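Local coordinates for protein thioredoxin reductase (Streptococcus pyogenes, PDB 5UWY) that probably transfers electrons from NADPH through bound FAD and a redox-active cysteine pair to reduce thioredoxin, at residues A[36-41]-A[62-67]; A[46-51]-A[283-288]. All coordinates share one frame; numbering follows the deposited sequence.

Interaction 1: A[36-41]-A[62-67]; sequences GAPGGQ and LAMKMY. With FAD (flavin-adenine dinucleotide), chain B.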
ATOM      1  N   GLY A  36      19.600 -14.364  -2.647  1.00 85.06           N
ATOM      2  CA  GLY A  36      20.321 -13.281  -3.293  1.00 83.05           C
ATOM      3  C   GLY A  36      20.116 -11.901  -2.700  1.00 73.93           C
ATOM      4  O   GLY A  36      19.946 -11.747  -1.487  1.00 85.90           O
ATOM      5  N   ALA A  37      20.122 -10.885  -3.568  1.00 59.70           N
ATOM      6  CA  ALA A  37      20.151  -9.483  -3.174  1.00 61.12           C
ATOM      7  C   ALA A  37      18.794  -9.037  -2.630  1.00 58.02           C
ATOM      8  O   ALA A  37      17.753  -9.348  -3.218  1.00 51.82           O
ATOM      9  CB  ALA A  37      20.545  -8.604  -4.360  1.00 49.40           C
ATOM     10  N   PRO A  38      18.782  -8.300  -1.519  1.00 64.12           N
ATOM     11  CA  PRO A  38      17.523  -7.744  -1.001  1.00 59.69           C
ATOM     12  C   PRO A  38      16.997  -6.663  -1.936  1.00 61.08           C
ATOM     13  O   PRO A  38      17.676  -5.668  -2.197  1.00 66.40           O
ATOM     14  CB  PRO A  38      17.923  -7.168   0.363  1.00 60.00           C
ATOM     15  CG  PRO A  38      19.386  -6.868   0.225  1.00 60.83           C
ATOM     16  CD  PRO A  38      19.939  -7.934  -0.683  1.00 65.99           C
ATOM     17  N   GLY A  39      15.787  -6.869  -2.447  1.00 46.32           N
ATOM     18  CA  GLY A  39      15.194  -5.908  -3.355  1.00 46.38           C
ATOM     19  C   GLY A  39      14.322  -6.535  -4.423  1.00 46.44           C
ATOM     20  O   GLY A  39      13.372  -5.906  -4.902  1.00 56.90           O
ATOM     21  N   GLY A  40      14.637  -7.769  -4.811  1.00 38.19           N
ATOM     22  CA  GLY A  40      13.819  -8.457  -5.798  1.00 39.75           C
ATOM     23  C   GLY A  40      13.896  -7.791  -7.159  1.00 48.92           C
ATOM     24  O   GLY A  40      14.951  -7.309  -7.587  1.00 61.69           O
ATOM     25  N   GLN A  41      12.750  -7.749  -7.848  1.00 42.62           N
ATOM     26  CA  GLN A  41      12.659  -7.133  -9.168  1.00 48.36           C
ATOM     27  C   GLN A  41      13.075  -5.670  -9.172  1.00 48.50           C
ATOM     28  O   GLN A  41      13.204  -5.083 -10.253  1.00 62.71           O
ATOM     29  CB  GLN A  41      11.231  -7.233  -9.708  1.00 66.91           C
ATOM     30  CG  GLN A  41      10.772  -8.626 -10.084  1.00 76.27           C
ATOM     31  CD  GLN A  41       9.329  -8.639 -10.559  1.00 81.43           C
ATOM     32  OE1 GLN A  41       8.471  -9.291  -9.962  1.00 80.35           O
ATOM     33  NE2 GLN A  41       9.054  -7.913 -11.635  1.00 83.81           N
ATOM     34  N   LEU A  62      16.638   2.444  -3.163  1.00 57.62           N
ATOM     35  CA  LEU A  62      15.373   2.337  -2.446  1.00 57.08           C
ATOM     36  C   LEU A  62      15.267   0.997  -1.728  1.00 55.41           C
ATOM     37  O   LEU A  62      14.739   0.924  -0.612  1.00 59.30           O
ATOM     38  CB  LEU A  62      14.203   2.531  -3.408  1.00 48.41           C
ATOM     39  CG  LEU A  62      12.831   2.558  -2.731  1.00 38.54           C
ATOM     40  CD1 LEU A  62      12.803   3.555  -1.588  1.00 39.88           C
ATOM     41  CD2 LEU A  62      11.702   2.838  -3.721  1.00 37.57           C
ATOM     42  N   ALA A  63      15.769  -0.071  -2.354  1.00 40.95           N
ATOM     43  CA  ALA A  63      15.806  -1.371  -1.695  1.00 40.29           C
ATOM     44  C   ALA A  63      16.625  -1.314  -0.413  1.00 55.35           C
ATOM     45  O   ALA A  63      16.215  -1.855   0.622  1.00 58.45           O
ATOM     46  CB  ALA A  63      16.371  -2.421  -2.650  1.00 40.97           C
HETATM   47  N   MSE A  64      17.776  -0.651  -0.457  1.00 55.08           N
HETATM   48  CA  MSE A  64      18.620  -0.522   0.722  1.00 57.57           C
HETATM   49  C   MSE A  64      17.982   0.397   1.756  1.00 48.20           C
HETATM   50  O   MSE A  64      18.052   0.135   2.959  1.00 51.53           O
HETATM   51  CB  MSE A  64      20.007  -0.007   0.336  1.00 58.75           C
HETATM   52  CG  MSE A  64      21.142  -0.688   1.079  1.00 62.97           C
HETATM   53 SE   MSE A  64      20.954  -2.628   1.101  0.54 65.83          SE
HETATM   54  CE  MSE A  64      20.823  -2.950  -0.820  1.00 59.36           C
ATOM     55  N   LYS A  65      17.352   1.476   1.285  1.00 44.52           N
ATOM     56  CA  LYS A  65      16.662   2.372   2.204  1.00 52.23           C
ATOM     57  C   LYS A  65      15.460   1.702   2.856  1.00 50.26           C
ATOM     58  O   LYS A  65      14.995   2.169   3.902  1.00 48.60           O
ATOM     59  CB  LYS A  65      16.235   3.651   1.481  1.00 53.54           C
ATOM     60  CG  LYS A  65      16.128   4.854   2.401  1.00 58.60           C
ATOM     61  CD  LYS A  65      16.876   6.052   1.834  1.00 60.60           C
ATOM     62  CE  LYS A  65      17.053   7.138   2.887  1.00 57.60           C
ATOM     63  NZ  LYS A  65      15.800   7.909   3.115  1.00 57.40           N
HETATM   64  N   MSE A  66      14.957   0.622   2.273  1.00 50.01           N
HETATM   65  CA  MSE A  66      13.922  -0.182   2.917  1.00 54.88           C
HETATM   66  C   MSE A  66      14.483  -1.299   3.784  1.00 49.72           C
HETATM   67  O   MSE A  66      13.805  -1.787   4.685  1.00 50.54           O
HETATM   68  CB  MSE A  66      12.997  -0.796   1.886  1.00 54.25           C
HETATM   69  CG  MSE A  66      11.625  -0.197   1.883  1.00 48.06           C
HETATM   70 SE   MSE A  66      10.564  -0.952   0.449  0.66 46.30          SE
HETATM   71  CE  MSE A  66      11.181   0.142  -1.005  1.00 37.05           C
ATOM     72  N   TYR A  67      15.723  -1.706   3.502  1.00 44.41           N
ATOM     73  CA  TYR A  67      16.315  -2.836   4.207  1.00 50.81           C
ATOM     74  C   TYR A  67      16.971  -2.389   5.513  1.00 53.45           C
ATOM     75  O   TYR A  67      16.807  -3.040   6.549  1.00 48.63           O
ATOM     76  CB  TYR A  67      17.327  -3.545   3.301  1.00 43.75           C
ATOM     77  CG  TYR A  67      18.069  -4.695   3.962  1.00 62.90           C
ATOM     78  CD1 TYR A  67      19.095  -4.474   4.883  1.00 74.66           C
ATOM     79  CD2 TYR A  67      17.722  -6.007   3.682  1.00 68.05           C
ATOM     80  CE1 TYR A  67      19.756  -5.520   5.487  1.00 75.53           C
ATOM     81  CE2 TYR A  67      18.381  -7.064   4.282  1.00 79.13           C
ATOM     82  CZ  TYR A  67      19.396  -6.817   5.183  1.00 84.05           C
ATOM     83  OH  TYR A  67      20.056  -7.870   5.783  1.00 91.23           O
TER
HETATM   84  PA  FAD B 401       9.526  -9.281  -5.777  1.00 80.49           P
HETATM   85  O1A FAD B 401      10.230  -8.039  -5.368  1.00 81.20           O
HETATM   86  O2A FAD B 401       9.616  -9.654  -7.261  1.00 70.56           O
HETATM   87  O5B FAD B 401      10.031 -10.505  -4.956  1.00 80.47           O
HETATM   88  C5B FAD B 401      11.039 -11.390  -5.485  1.00 82.82           C
HETATM   89  C4B FAD B 401      11.941 -11.845  -4.371  1.00 83.00           C
HETATM   90  O4B FAD B 401      11.620 -13.213  -4.025  1.00 83.74           O
HETATM   91  C3B FAD B 401      13.436 -11.813  -4.704  1.00 82.40           C
HETATM   92  O3B FAD B 401      14.190 -11.210  -3.656  1.00 84.03           O
HETATM   93  C2B FAD B 401      13.781 -13.291  -4.900  1.00 80.80           C
HETATM   94  O2B FAD B 401      15.139 -13.549  -4.557  1.00 76.36           O
HETATM   95  C1B FAD B 401      12.820 -13.937  -3.905  1.00 83.60           C
HETATM   96  N9A FAD B 401      12.547 -15.356  -4.139  1.00 77.78           N
HETATM   97  C8A FAD B 401      11.811 -15.917  -5.150  1.00 79.78           C
HETATM   98  N7A FAD B 401      11.736 -17.227  -5.101  1.00 82.94           N
HETATM   99  C5A FAD B 401      12.474 -17.548  -3.974  1.00 78.94           C
HETATM  100  C6A FAD B 401      12.784 -18.782  -3.366  1.00 67.92           C
HETATM  101  N6A FAD B 401      12.369 -19.961  -3.831  1.00 63.97           N
HETATM  102  N1A FAD B 401      13.546 -18.752  -2.248  1.00 63.94           N
HETATM  103  C2A FAD B 401      13.962 -17.573  -1.780  1.00 63.42           C
HETATM  104  N3A FAD B 401      13.731 -16.353  -2.267  1.00 69.04           N
HETATM  105  C4A FAD B 401      12.978 -16.413  -3.371  1.00 76.45           C
HETATM  106  N1  FAD B 401       7.776  -0.952  -9.540  1.00108.00           N
HETATM  107  C2  FAD B 401       7.279   0.311  -9.387  1.00 96.75           C
HETATM  108  O2  FAD B 401       6.642   0.642  -8.380  1.00 84.60           O
HETATM  109  N3  FAD B 401       7.493   1.254 -10.378  1.00 94.67           N
HETATM  110  C4  FAD B 401       8.177   1.053 -11.557  1.00 95.24           C
HETATM  111  O4  FAD B 401       8.303   1.973 -12.364  1.00 94.45           O
HETATM  112  C4X FAD B 401       8.697  -0.292 -11.713  1.00104.15           C
HETATM  113  N5  FAD B 401       9.356  -0.572 -12.803  1.00105.56           N
HETATM  114  C5X FAD B 401       9.850  -1.856 -12.954  1.00 96.36           C
HETATM  115  C6  FAD B 401      10.557  -2.166 -14.114  1.00 85.78           C
HETATM  116  C7  FAD B 401      11.078  -3.438 -14.318  1.00 82.50           C
HETATM  117  C7M FAD B 401      11.836  -3.734 -15.586  1.00 67.62           C
HETATM  118  C8  FAD B 401      10.889  -4.429 -13.340  1.00 94.12           C
HETATM  119  C8M FAD B 401      11.441  -5.817 -13.529  1.00 91.37           C
HETATM  120  C9  FAD B 401      10.183  -4.123 -12.179  1.00 99.70           C
HETATM  121  C9A FAD B 401       9.664  -2.848 -11.979  1.00 99.41           C
HETATM  122  N10 FAD B 401       8.929  -2.509 -10.821  1.00 99.92           N
HETATM  123  C10 FAD B 401       8.443  -1.230 -10.650  1.00107.03           C
HETATM  124  C1' FAD B 401       8.729  -3.491  -9.740  1.00 89.55           C
HETATM  125  C2' FAD B 401       7.349  -4.138  -9.733  1.00 82.94           C
HETATM  126  O2' FAD B 401       6.413  -3.335  -9.013  1.00 84.75           O
HETATM  127  C3' FAD B 401       7.444  -5.504  -9.051  1.00 78.54           C
HETATM  128  O3' FAD B 401       6.267  -6.232  -9.378  1.00 69.64           O
HETATM  129  C4' FAD B 401       7.607  -5.489  -7.526  1.00 68.91           C
HETATM  130  O4' FAD B 401       8.946  -5.125  -7.190  1.00 56.51           O
HETATM  131  C5' FAD B 401       7.274  -6.830  -6.902  1.00 64.35           C
HETATM  132  O5' FAD B 401       7.459  -6.756  -5.472  1.00 57.59           O
HETATM  133  P   FAD B 401       7.287  -8.033  -4.558  1.00 33.30           P
HETATM  134  O1P FAD B 401       5.800  -8.389  -4.466  1.00 37.43           O
HETATM  135  O2P FAD B 401       7.945  -7.893  -3.234  1.00 22.59           O
HETATM  136  O3P FAD B 401       7.990  -9.187  -5.397  1.00 60.77           O
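The first torsion of Tyr67 sets CG anti to the backbone N (chi1 177°), and with the second (chi2 -75°) it turns the CD2–CE2 side of the ring to Pro38. Pro38 CB lies 3.5 Å from Tyr67 CD2, with Pro38 CG somewhat farther from the same atom; the two side chains cross obliquely. One turn earlier on the helix, the selenomethionine at Met64 curls back through its second and third torsions, and its CE methyl reaches the flank of the proline, 4.3 Å from Pro38 CG. The backbones come nearest at Gly39 and Ala63, 4.9 Å between their CA atoms, where Ala63 CB packs 3.7 Å from Gly39 CA and 3.5 Å from Pro38 O. Gly39 adopts positive phi (146°), a backbone shape suited to glycine, and lets the loop run close against the helix.

This loop leaves strand 30-34, the second strand of the Rossmann-type FAD fold, whose end contributes Glu34 to hydrogen bonding of the FAD. Residues 36-41 pack the loop after that strand onto helix 59-71. Farther along, Gly40 CA passes 3.5 Å from FAD O3B on the adenosine ribose. Met17 of helix 14-25 touches both Pro38 and Tyr67, while a backbone hydrogen bond ties Gly39 to Ser12.

Interaction 2: A[46-51]-A[283-288]; sequences FDIENY and RQITTA. With FAD (flavin-adenine dinucleotide), chain B.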
ATOM      1  N   PHE A  46      15.847   1.121 -13.375  1.00 53.61           N
ATOM      2  CA  PHE A  46      16.702   2.300 -13.441  1.00 64.03           C
ATOM      3  C   PHE A  46      16.213   3.388 -12.494  1.00 68.14           C
ATOM      4  O   PHE A  46      16.898   3.730 -11.526  1.00 64.86           O
ATOM      5  CB  PHE A  46      16.755   2.832 -14.875  1.00 76.86           C
ATOM      6  CG  PHE A  46      18.011   3.593 -15.200  1.00 82.69           C
ATOM      7  CD1 PHE A  46      19.186   3.355 -14.504  1.00 78.55           C
ATOM      8  CD2 PHE A  46      18.017   4.543 -16.212  1.00 74.10           C
ATOM      9  CE1 PHE A  46      20.342   4.055 -14.808  1.00 71.20           C
ATOM     10  CE2 PHE A  46      19.167   5.243 -16.520  1.00 66.19           C
ATOM     11  CZ  PHE A  46      20.331   4.999 -15.817  1.00 68.35           C
ATOM     12  N   ASP A  47      15.029   3.932 -12.768  1.00 69.42           N
ATOM     13  CA  ASP A  47      14.467   5.033 -12.001  1.00 64.15           C
ATOM     14  C   ASP A  47      13.025   4.714 -11.630  1.00 61.76           C
ATOM     15  O   ASP A  47      12.297   4.076 -12.396  1.00 68.09           O
ATOM     16  CB  ASP A  47      14.536   6.351 -12.795  1.00 60.97           C
ATOM     17  CG  ASP A  47      14.221   7.568 -11.944  1.00 67.74           C
ATOM     18  OD1 ASP A  47      14.295   7.463 -10.703  1.00 74.95           O
ATOM     19  OD2 ASP A  47      13.903   8.630 -12.520  1.00 65.20           O
ATOM     20  N   ILE A  48      12.621   5.157 -10.442  1.00 42.90           N
ATOM     21  CA  ILE A  48      11.271   4.942  -9.931  1.00 41.06           C
ATOM     22  C   ILE A  48      10.723   6.283  -9.463  1.00 46.71           C
ATOM     23  O   ILE A  48      11.299   6.913  -8.568  1.00 54.34           O
ATOM     24  CB  ILE A  48      11.236   3.919  -8.782  1.00 39.59           C
ATOM     25  CG1 ILE A  48      11.911   2.611  -9.200  1.00 39.42           C
ATOM     26  CG2 ILE A  48       9.804   3.670  -8.340  1.00 44.37           C
ATOM     27  CD1 ILE A  48      12.200   1.677  -8.043  1.00 38.59           C
ATOM     28  N   GLU A  49       9.606   6.714 -10.055  1.00 41.48           N
ATOM     29  CA  GLU A  49       9.029   8.014  -9.734  1.00 50.17           C
ATOM     30  C   GLU A  49       7.565   7.916  -9.318  1.00 51.61           C
ATOM     31  O   GLU A  49       6.859   8.929  -9.326  1.00 57.21           O
ATOM     32  CB  GLU A  49       9.173   8.976 -10.916  1.00 54.07           C
ATOM     33  CG  GLU A  49      10.591   9.480 -11.133  1.00 64.19           C
ATOM     34  CD  GLU A  49      10.675  10.539 -12.215  1.00 73.02           C
ATOM     35  OE1 GLU A  49       9.623  10.895 -12.787  1.00 72.99           O
ATOM     36  OE2 GLU A  49      11.796  11.015 -12.493  1.00 76.36           O
ATOM     37  N   ASN A  50       7.089   6.724  -8.954  1.00 48.37           N
ATOM     38  CA  ASN A  50       5.724   6.566  -8.465  1.00 43.36           C
ATOM     39  C   ASN A  50       5.673   5.918  -7.086  1.00 36.67           C
ATOM     40  O   ASN A  50       4.654   5.325  -6.721  1.00 48.24           O
ATOM     41  CB  ASN A  50       4.870   5.774  -9.460  1.00 37.25           C
ATOM     42  CG  ASN A  50       5.446   4.414  -9.774  1.00 36.20           C
ATOM     43  OD1 ASN A  50       6.501   4.034  -9.264  1.00 36.11           O
ATOM     44  ND2 ASN A  50       4.750   3.664 -10.620  1.00 35.64           N
ATOM     45  N   TYR A  51       6.754   6.014  -6.312  1.00 37.11           N
ATOM     46  CA  TYR A  51       6.706   5.646  -4.907  1.00 36.18           C
ATOM     47  C   TYR A  51       6.581   6.908  -4.074  1.00 37.43           C
ATOM     48  O   TYR A  51       7.504   7.738  -4.084  1.00 40.19           O
ATOM     49  CB  TYR A  51       7.943   4.858  -4.490  1.00 36.05           C
ATOM     50  CG  TYR A  51       7.826   4.318  -3.081  1.00 35.03           C
ATOM     51  CD1 TYR A  51       6.862   3.372  -2.765  1.00 33.22           C
ATOM     52  CD2 TYR A  51       8.662   4.766  -2.067  1.00 36.03           C
ATOM     53  CE1 TYR A  51       6.735   2.880  -1.482  1.00 32.35           C
ATOM     54  CE2 TYR A  51       8.543   4.276  -0.775  1.00 35.21           C
ATOM     55  CZ  TYR A  51       7.577   3.332  -0.491  1.00 39.81           C
ATOM     56  OH  TYR A  51       7.448   2.835   0.786  1.00 50.90           O
ATOM     57  N   ARG A 283       0.306  -4.356  -9.830  1.00 39.32           N
ATOM     58  CA  ARG A 283       1.494  -4.885  -9.160  1.00 28.62           C
ATOM     59  C   ARG A 283       2.550  -3.780  -9.097  1.00 25.93           C
ATOM     60  O   ARG A 283       3.294  -3.554 -10.053  1.00 23.94           O
ATOM     61  CB  ARG A 283       1.999  -6.124  -9.893  1.00 24.46           C
ATOM     62  CG  ARG A 283       1.307  -7.404  -9.456  1.00 27.24           C
ATOM     63  CD  ARG A 283       1.673  -8.594 -10.338  1.00 27.01           C
ATOM     64  NE  ARG A 283       1.000  -9.819  -9.907  1.00 25.43           N
ATOM     65  CZ  ARG A 283      -0.075 -10.341 -10.493  1.00 34.39           C
ATOM     66  NH1 ARG A 283      -0.609  -9.761 -11.559  1.00 32.47           N
ATOM     67  NH2 ARG A 283      -0.615 -11.454 -10.017  1.00 28.03           N
ATOM     68  N   GLN A 284       2.598  -3.091  -7.958  1.00 27.13           N
ATOM     69  CA  GLN A 284       3.489  -1.956  -7.766  1.00 21.85           C
ATOM     70  C   GLN A 284       4.108  -2.035  -6.380  1.00 18.43           C
ATOM     71  O   GLN A 284       3.661  -2.800  -5.523  1.00 29.98           O
ATOM     72  CB  GLN A 284       2.753  -0.621  -7.924  1.00 25.99           C
ATOM     73  CG  GLN A 284       2.042  -0.427  -9.244  1.00 35.93           C
ATOM     74  CD  GLN A 284       2.996  -0.314 -10.411  1.00 44.63           C
ATOM     75  OE1 GLN A 284       3.841   0.582 -10.454  1.00 56.43           O
ATOM     76  NE2 GLN A 284       2.864  -1.218 -11.371  1.00 63.71           N
ATOM     77  N   ILE A 285       5.135  -1.209  -6.154  1.00 18.45           N
ATOM     78  CA  ILE A 285       5.749  -1.150  -4.830  1.00 20.56           C
ATOM     79  C   ILE A 285       4.732  -0.656  -3.801  1.00 15.51           C
ATOM     80  O   ILE A 285       4.760  -1.075  -2.638  1.00 42.04           O
ATOM     81  CB  ILE A 285       7.029  -0.271  -4.843  1.00 31.24           C
ATOM     82  CG1 ILE A 285       8.175  -0.934  -5.610  1.00 29.91           C
ATOM     83  CG2 ILE A 285       7.533   0.007  -3.435  1.00 28.51           C
ATOM     84  CD1 ILE A 285       8.999   0.037  -6.443  1.00 22.23           C
ATOM     85  N   THR A 286       3.799   0.203  -4.225  1.00 23.76           N
ATOM     86  CA  THR A 286       2.803   0.788  -3.325  1.00 26.74           C
ATOM     87  C   THR A 286       1.760  -0.239  -2.894  1.00 28.17           C
ATOM     88  O   THR A 286       1.240  -0.197  -1.757  1.00 17.81           O
ATOM     89  CB  THR A 286       2.123   1.947  -4.041  1.00 21.08           C
ATOM     90  OG1 THR A 286       1.706   1.508  -5.340  1.00 28.14           O
ATOM     91  CG2 THR A 286       3.111   3.061  -4.233  1.00 19.91           C
ATOM     92  N   THR A 287       1.406  -1.133  -3.821  1.00 17.06           N
ATOM     93  CA  THR A 287       0.535  -2.260  -3.529  1.00 19.77           C
ATOM     94  C   THR A 287       1.250  -3.298  -2.688  1.00 29.08           C
ATOM     95  O   THR A 287       0.685  -3.776  -1.711  1.00 29.93           O
ATOM     96  CB  THR A 287       0.031  -2.895  -4.833  1.00 15.76           C
ATOM     97  OG1 THR A 287       1.077  -3.676  -5.423  1.00 59.62           O
ATOM     98  CG2 THR A 287      -0.369  -1.807  -5.793  1.00 16.98           C
ATOM     99  N   ALA A 288       2.504  -3.621  -3.010  1.00 28.80           N
ATOM    100  CA  ALA A 288       3.271  -4.550  -2.179  1.00 30.14           C
ATOM    101  C   ALA A 288       3.474  -4.004  -0.772  1.00 32.98           C
ATOM    102  O   ALA A 288       3.613  -4.775   0.183  1.00 34.76           O
ATOM    103  CB  ALA A 288       4.628  -4.843  -2.832  1.00 15.28           C
TER
HETATM  104  PA  FAD B 401       9.526  -9.281  -5.777  1.00 80.49           P
HETATM  105  O1A FAD B 401      10.230  -8.039  -5.368  1.00 81.20           O
HETATM  106  O2A FAD B 401       9.616  -9.654  -7.261  1.00 70.56           O
HETATM  107  O5B FAD B 401      10.031 -10.505  -4.956  1.00 80.47           O
HETATM  108  C5B FAD B 401      11.039 -11.390  -5.485  1.00 82.82           C
HETATM  109  C4B FAD B 401      11.941 -11.845  -4.371  1.00 83.00           C
HETATM  110  O4B FAD B 401      11.620 -13.213  -4.025  1.00 83.74           O
HETATM  111  C3B FAD B 401      13.436 -11.813  -4.704  1.00 82.40           C
HETATM  112  O3B FAD B 401      14.190 -11.210  -3.656  1.00 84.03           O
HETATM  113  C2B FAD B 401      13.781 -13.291  -4.900  1.00 80.80           C
HETATM  114  O2B FAD B 401      15.139 -13.549  -4.557  1.00 76.36           O
HETATM  115  C1B FAD B 401      12.820 -13.937  -3.905  1.00 83.60           C
HETATM  116  N9A FAD B 401      12.547 -15.356  -4.139  1.00 77.78           N
HETATM  117  C8A FAD B 401      11.811 -15.917  -5.150  1.00 79.78           C
HETATM  118  N7A FAD B 401      11.736 -17.227  -5.101  1.00 82.94           N
HETATM  119  C5A FAD B 401      12.474 -17.548  -3.974  1.00 78.94           C
HETATM  120  C6A FAD B 401      12.784 -18.782  -3.366  1.00 67.92           C
HETATM  121  N6A FAD B 401      12.369 -19.961  -3.831  1.00 63.97           N
HETATM  122  N1A FAD B 401      13.546 -18.752  -2.248  1.00 63.94           N
HETATM  123  C2A FAD B 401      13.962 -17.573  -1.780  1.00 63.42           C
HETATM  124  N3A FAD B 401      13.731 -16.353  -2.267  1.00 69.04           N
HETATM  125  C4A FAD B 401      12.978 -16.413  -3.371  1.00 76.45           C
HETATM  126  N1  FAD B 401       7.776  -0.952  -9.540  1.00108.00           N
HETATM  127  C2  FAD B 401       7.279   0.311  -9.387  1.00 96.75           C
HETATM  128  O2  FAD B 401       6.642   0.642  -8.380  1.00 84.60           O
HETATM  129  N3  FAD B 401       7.493   1.254 -10.378  1.00 94.67           N
HETATM  130  C4  FAD B 401       8.177   1.053 -11.557  1.00 95.24           C
HETATM  131  O4  FAD B 401       8.303   1.973 -12.364  1.00 94.45           O
HETATM  132  C4X FAD B 401       8.697  -0.292 -11.713  1.00104.15           C
HETATM  133  N5  FAD B 401       9.356  -0.572 -12.803  1.00105.56           N
HETATM  134  C5X FAD B 401       9.850  -1.856 -12.954  1.00 96.36           C
HETATM  135  C6  FAD B 401      10.557  -2.166 -14.114  1.00 85.78           C
HETATM  136  C7  FAD B 401      11.078  -3.438 -14.318  1.00 82.50           C
HETATM  137  C7M FAD B 401      11.836  -3.734 -15.586  1.00 67.62           C
HETATM  138  C8  FAD B 401      10.889  -4.429 -13.340  1.00 94.12           C
HETATM  139  C8M FAD B 401      11.441  -5.817 -13.529  1.00 91.37           C
HETATM  140  C9  FAD B 401      10.183  -4.123 -12.179  1.00 99.70           C
HETATM  141  C9A FAD B 401       9.664  -2.848 -11.979  1.00 99.41           C
HETATM  142  N10 FAD B 401       8.929  -2.509 -10.821  1.00 99.92           N
HETATM  143  C10 FAD B 401       8.443  -1.230 -10.650  1.00107.03           C
HETATM  144  C1' FAD B 401       8.729  -3.491  -9.740  1.00 89.55           C
HETATM  145  C2' FAD B 401       7.349  -4.138  -9.733  1.00 82.94           C
HETATM  146  O2' FAD B 401       6.413  -3.335  -9.013  1.00 84.75           O
HETATM  147  C3' FAD B 401       7.444  -5.504  -9.051  1.00 78.54           C
HETATM  148  O3' FAD B 401       6.267  -6.232  -9.378  1.00 69.64           O
HETATM  149  C4' FAD B 401       7.607  -5.489  -7.526  1.00 68.91           C
HETATM  150  O4' FAD B 401       8.946  -5.125  -7.190  1.00 56.51           O
HETATM  151  C5' FAD B 401       7.274  -6.830  -6.902  1.00 64.35           C
HETATM  152  O5' FAD B 401       7.459  -6.756  -5.472  1.00 57.59           O
HETATM  153  P   FAD B 401       7.287  -8.033  -4.558  1.00 33.30           P
HETATM  154  O1P FAD B 401       5.800  -8.389  -4.466  1.00 37.43           O
HETATM  155  O2P FAD B 401       7.945  -7.893  -3.234  1.00 22.59           O
HETATM  156  O3P FAD B 401       7.990  -9.187  -5.397  1.00 60.77           O
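The carbonyl oxygen of Gln284, whose side chain meets Asn50, is held by two donors: the hydroxyl of Thr287, with OG1 2.7 Å from Gln284 O, and the backbone N of Ala288. The hydroxyl approaches with a C=O...OG1 angle of 125°, a little out of the carbonyl plane. Lys280 NZ is hydrogen-bonded to the same Thr287 OG1. The Thr287 and Ala288 bonds to Gln284 O close the first turn of helix 285-304, for which Gln284 is the N-cap residue.

At the cap the Gln284 side chain bends at chi2, and its OE1 receives a weak hydrogen bond from Asn50 ND2 at 3.2 Å, the side chains crossing at about a right angle and the amide planes 75° apart. The other branch of the Asn50 amide faces the cofactor: FAD N3 donates to Asn50 OD1 at 3.2 Å. From the helix start, Ile285 N donates almost straight (169°) to FAD O2, 3.3 Å away. A helix N-terminus at the pyrimidine side of the isoalloxazine is a feature of this flavoprotein family and would probably stabilise negative charge on the N1–C2–O2 region of the reduced flavin.

Around this polar pair the packing is apolar. Ile48 and Ile285 meet tip to tip, CD1 to CD1 at 3.9 Å, and the CG2 branch of Ile285 approaches Tyr51 CD1 to 3.5 Å, the two side chains crossing at about a right angle. The Thr286 and Tyr51 side chains slide past each other in opposite directions, with Thr286 CG2 near Tyr51 CD1 and Asn50 O. The hydroxyls of both residues serve the dimer: Tyr51 OH bonds to Pro52 O of the second subunit, and Thr286 OG1 to Tyr22 OH of that subunit.

Overall arrangement
Interactions 1 and 2 both touch the same FAD, at different places, their centres about 13 Å apart. Segments 36-41 and 46-51 belong to one long loop between strand 30-34 and helix 59-71; its first part runs past the adenosine ribose and its later part reaches the pyrimidine edge of the flavin. Helix 59-71 backs the first part, whereas segment 283-288, 232 residues on from residue 51, which opens helix 285-304, meets the second. The two contacts touch directly where Leu62 CD2 packs 4.0 Å from Tyr51 CD2. Both also border the second subunit: Lys65 and Met66 lie against it in interaction 1, as do Asn50 and Thr286 in interaction 2.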